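Protein FkbI (Streptomyces hygroscopicus, PDB 1R2J) binds FAD and probably acts as an acyl-ACP dehydrogenase of the acyl-CoA dehydrogenase family in making the methoxymalonyl extender unit of the polyketide FK520. Local coordinates at residues Asp5-Leu8 with Thr9-Gly13; Arg27-Leu30 with Val31-Ala35. One frame throughout, in Å; residues are numbered along the deposited sequence.

Interaction 1 (Asp5-Leu8 with Thr9-Gly13)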
loop_
_atom_site.group_PDB
_atom_site.type_symbol
_atom_site.label_atom_id
_atom_site.label_comp_id
_atom_site.label_asym_id
_atom_site.label_seq_id
_atom_site.Cartn_x
_atom_site.Cartn_y
_atom_site.Cartn_z
ATOM N N ASP A 5 -17.870 -4.317 0.886
ATOM C CA ASP A 5 -17.529 -3.230 1.792
ATOM C C ASP A 5 -18.252 -3.414 3.119
ATOM O O ASP A 5 -17.676 -3.176 4.177
ATOM C CB ASP A 5 -17.903 -1.882 1.178
ATOM C CG ASP A 5 -17.171 -1.609 -0.131
ATOM O OD1 ASP A 5 -16.246 -2.364 -0.495
ATOM O OD2 ASP A 5 -17.538 -0.628 -0.796
ATOM N N ALA A 6 -19.509 -3.846 3.059
ATOM C CA ALA A 6 -20.292 -4.062 4.272
ATOM C C ALA A 6 -19.590 -5.102 5.133
ATOM O O ALA A 6 -19.499 -4.964 6.358
ATOM C CB ALA A 6 -21.698 -4.534 3.919
ATOM N N LEU A 7 -19.083 -6.141 4.478
ATOM C CA LEU A 7 -18.376 -7.216 5.155
ATOM C C LEU A 7 -17.164 -6.692 5.929
ATOM O O LEU A 7 -16.940 -7.102 7.069
ATOM C CB LEU A 7 -17.909 -8.266 4.137
ATOM C CG LEU A 7 -16.973 -9.359 4.665
ATOM C CD1 LEU A 7 -17.748 -10.288 5.574
ATOM C CD2 LEU A 7 -16.373 -10.145 3.502
ATOM N N LEU A 8 -16.397 -5.796 5.301
ATOM C CA LEU A 8 -15.190 -5.213 5.888
ATOM C C LEU A 8 -15.546 -4.230 6.980
ATOM O O LEU A 8 -14.784 -4.026 7.936
ATOM C CB LEU A 8 -14.376 -4.463 4.833
ATOM C CG LEU A 8 -13.225 -5.299 4.290
ATOM C CD1 LEU A 8 -12.224 -5.601 5.414
ATOM C CD2 LEU A 8 -13.786 -6.568 3.703
ATOM N N THR A 9 -16.706 -3.595 6.830
ATOM C CA THR A 9 -17.120 -2.651 7.856
ATOM C C THR A 9 -17.344 -3.511 9.064
ATOM O O THR A 9 -17.120 -3.066 10.195
ATOM C CB THR A 9 -18.511 -2.005 7.683
ATOM O OG1 THR A 9 -19.538 -2.992 7.820
ATOM C CG2 THR A 9 -18.601 -1.281 6.369
ATOM N N ASP A 10 -17.866 -4.731 8.902
ATOM C CA ASP A 10 -18.023 -5.361 10.180
ATOM C C ASP A 10 -16.957 -6.275 10.739
ATOM O O ASP A 10 -16.929 -6.572 11.930
ATOM C CB ASP A 10 -19.458 -5.885 10.505
ATOM C CG ASP A 10 -20.618 -5.219 9.761
ATOM O OD1 ASP A 10 -21.329 -5.876 8.992
ATOM O OD2 ASP A 10 -20.815 -4.016 10.022
ATOM N N LEU A 11 -16.081 -6.664 9.822
ATOM C CA LEU A 11 -14.901 -7.427 10.068
ATOM C C LEU A 11 -14.166 -6.383 10.937
ATOM O O LEU A 11 -13.955 -6.587 12.125
ATOM C CB LEU A 11 -14.146 -7.723 8.766
ATOM C CG LEU A 11 -14.301 -9.179 8.317
ATOM C CD1 LEU A 11 -15.763 -9.557 8.375
ATOM C CD2 LEU A 11 -13.749 -9.377 6.921
ATOM N N VAL A 12 -13.825 -5.229 10.357
ATOM C CA VAL A 12 -13.171 -4.160 11.133
ATOM C C VAL A 12 -14.039 -3.829 12.350
ATOM O O VAL A 12 -13.564 -3.807 13.492
ATOM C CB VAL A 12 -12.986 -2.831 10.327
ATOM C CG1 VAL A 12 -12.344 -1.756 11.217
ATOM C CG2 VAL A 12 -12.117 -3.078 9.107
ATOM N N GLY A 13 -15.312 -3.562 12.068
ATOM C CA GLY A 13 -16.301 -3.233 13.078
ATOM C C GLY A 13 -15.847 -2.758 14.441
ATOM O O GLY A 13 -15.992 -3.473 15.434
#

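Interaction 2 (Arg27-Leu30 with Val31-Ala35)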
loop_
_atom_site.group_PDB
_atom_site.type_symbol
_atom_site.label_atom_id
_atom_site.label_comp_id
_atom_site.label_asym_id
_atom_site.label_seq_id
_atom_site.Cartn_x
_atom_site.Cartn_y
_atom_site.Cartn_z
ATOM N N ARG A 27 -3.905 -12.216 12.707
ATOM C CA ARG A 27 -3.424 -13.083 11.633
ATOM C C ARG A 27 -4.586 -13.804 10.955
ATOM O O ARG A 27 -4.622 -13.924 9.730
ATOM C CB ARG A 27 -2.447 -14.118 12.198
ATOM C CG ARG A 27 -2.928 -14.751 13.506
ATOM C CD ARG A 27 -2.075 -15.941 13.937
ATOM N NE ARG A 27 -2.377 -17.150 13.174
ATOM C CZ ARG A 27 -1.830 -18.339 13.412
ATOM N NH1 ARG A 27 -0.953 -18.481 14.397
ATOM N NH2 ARG A 27 -2.154 -19.386 12.662
ATOM N N ASP A 28 -5.529 -14.283 11.764
ATOM C CA ASP A 28 -6.708 -14.996 11.269
ATOM C C ASP A 28 -7.556 -14.178 10.297
ATOM O O ASP A 28 -8.173 -14.735 9.388
ATOM C CB ASP A 28 -7.596 -15.439 12.440
ATOM C CG ASP A 28 -7.088 -16.697 13.120
ATOM O OD1 ASP A 28 -7.700 -17.116 14.127
ATOM O OD2 ASP A 28 -6.082 -17.268 12.648
ATOM N N LEU A 29 -7.599 -12.862 10.485
ATOM C CA LEU A 29 -8.396 -12.012 9.605
ATOM C C LEU A 29 -7.766 -11.893 8.226
ATOM O O LEU A 29 -8.455 -11.951 7.207
ATOM C CB LEU A 29 -8.555 -10.607 10.193
ATOM C CG LEU A 29 -9.341 -9.660 9.271
ATOM C CD1 LEU A 29 -10.789 -10.121 9.195
ATOM C CD2 LEU A 29 -9.271 -8.231 9.789
ATOM N N LEU A 30 -6.450 -11.728 8.203
ATOM C CA LEU A 30 -5.728 -11.576 6.950
ATOM C C LEU A 30 -5.829 -12.825 6.079
ATOM O O LEU A 30 -6.090 -12.726 4.883
ATOM C CB LEU A 30 -4.265 -11.217 7.236
ATOM C CG LEU A 30 -4.077 -9.951 8.089
ATOM C CD1 LEU A 30 -2.588 -9.636 8.246
ATOM C CD2 LEU A 30 -4.784 -8.773 7.423
ATOM N N VAL A 31 -5.631 -13.997 6.677
ATOM C CA VAL A 31 -5.723 -15.247 5.927
ATOM C C VAL A 31 -7.142 -15.416 5.386
ATOM O O VAL A 31 -7.336 -15.871 4.259
ATOM C CB VAL A 31 -5.349 -16.467 6.816
ATOM C CG1 VAL A 31 -6.133 -16.431 8.104
ATOM C CG2 VAL A 31 -5.629 -17.767 6.076
ATOM N N ARG A 32 -8.124 -15.032 6.198
ATOM C CA ARG A 32 -9.534 -15.120 5.833
ATOM C C ARG A 32 -9.818 -14.251 4.602
ATOM O O ARG A 32 -10.447 -14.697 3.637
ATOM C CB ARG A 32 -10.385 -14.653 7.017
ATOM C CG ARG A 32 -11.826 -15.142 7.030
ATOM C CD ARG A 32 -12.771 -14.249 6.258
ATOM N NE ARG A 32 -14.032 -14.095 6.986
ATOM C CZ ARG A 32 -15.198 -13.790 6.421
ATOM N NH1 ARG A 32 -15.279 -13.610 5.106
ATOM N NH2 ARG A 32 -16.287 -13.666 7.170
ATOM N N LEU A 33 -9.360 -13.004 4.643
ATOM C CA LEU A 33 -9.547 -12.078 3.526
ATOM C C LEU A 33 -8.725 -12.529 2.319
ATOM O O LEU A 33 -9.162 -12.400 1.176
ATOM C CB LEU A 33 -9.111 -10.667 3.936
ATOM C CG LEU A 33 -10.058 -9.775 4.745
ATOM C CD1 LEU A 33 -10.749 -10.563 5.826
ATOM C CD2 LEU A 33 -9.253 -8.632 5.355
ATOM N N GLY A 34 -7.525 -13.048 2.575
ATOM C CA GLY A 34 -6.676 -13.507 1.489
ATOM C C GLY A 34 -7.335 -14.658 0.744
ATOM O O GLY A 34 -7.366 -14.689 -0.489
ATOM N N ALA A 35 -7.870 -15.604 1.513
ATOM C CA ALA A 35 -8.543 -16.771 0.955
ATOM C C ALA A 35 -9.825 -16.368 0.227
ATOM O O ALA A 35 -10.277 -17.078 -0.666
ATOM C CB ALA A 35 -8.856 -17.777 2.064
#

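Interaction 1 (Asp5-Leu8 with Thr9-Gly13)
L7 and L11 meet one turn apart on helix 5-12, the first helix of the N-terminal domain of the acyl-CoA dehydrogenase fold. Their methyls touch at L7 CD1 to L11 CD1, 3.5 Å. L7 CG lies anti to its backbone N (chi1 171°), which brings the end of the side chain to L11, although its CB starts off away from the following turn. L11 also meets L8, CD2 to CD2 at 4.3 Å, while L8 CD1 reaches V12 CG2 more loosely. Beneath the side chains, amide N-H groups of T9, D10, L11 and V12 bond to the carbonyls four residues earlier. T9 OG1 sits close to both A6 O and D10 OD2, two possible acceptors for its one proton.

Other helices cover the apolar flanks: helix 27-35 packs on L7 and L11, and L71 of helix 69-88 on L8 and V12. D5 and T9 lie against H63 of helix 54-67. The helix stops at G13, whose positive phi turns the chain away just after G13 N bonds to T9 O at 2.7 Å.

Interaction 2 (Arg27-Leu30 with Val31-Ala35)
L29 and L33 pack across one turn of helix 27-35, with L29 CD1 only 3.4 Å from L33 CD1, tighter than usual for two methyls. The L29 CB starts off away from the following turn, but a chi1 of 178° sets CG opposite the backbone N and beside the carbonyl carbon, and from there the branch returns to L33, whose CB already heads toward the preceding turn. L33 CD1 also rests on the backbone, 3.0 Å from L29 O, the same oxygen that accepts the L33 N-H. V31 places CG1 between its backbone N and carbonyl carbon (chi1 51°), directing that methyl against D28 O at 2.9 Å, with R27 O a little farther off.

Four i to i+4 backbone bonds join 27-30 to 31-35, and A35 N to V31 O adds a fifth. Of the four, the straightest is V31 N to R27 O, 171° at the hydrogen; the shortest is G34 N to L30 O, 2.7 Å. R32 CB lies against D28 O and L29 O, and R32 NH1 forms a salt bridge with D36 OD2. Near the start of the helix, R27 NE and D28 OD2 make a long salt bridge at 3.7 Å.

L30 packs inside the protein, against L71 and V74 of helix 69-88, L106 and Y148; its side chain is about 9 Å from that of the FAD-binding T144. The result is an amphipathic alpha-helix of the acyl-CoA dehydrogenase N-terminal domain, its leucine face packed on neighbouring helices and its charged face outward.

Interactions 1 and 2 come in series along the chain, on helix 5-12 and helix 27-35, with helix 16-22 between them. Their centres are 13 Å apart, on the same side of the chain's centre, and both belong to the N-terminal domain. The two helices touch directly: L11 CD2 lies 3.4 Å from L33 CD1, L11 CG packs on L29 CD1, and L7 CD2 approaches R32 NH1. The leucine pair within each helix thus joins one apolar cluster, and L71 of helix 69-88 packs on L8 and V12 of the first helix and on L30 and L33 of the second. Interaction 1 lies away from the FAD site, whereas in interaction 2 the side chain of L30 is about 13 Å from the bound FAD.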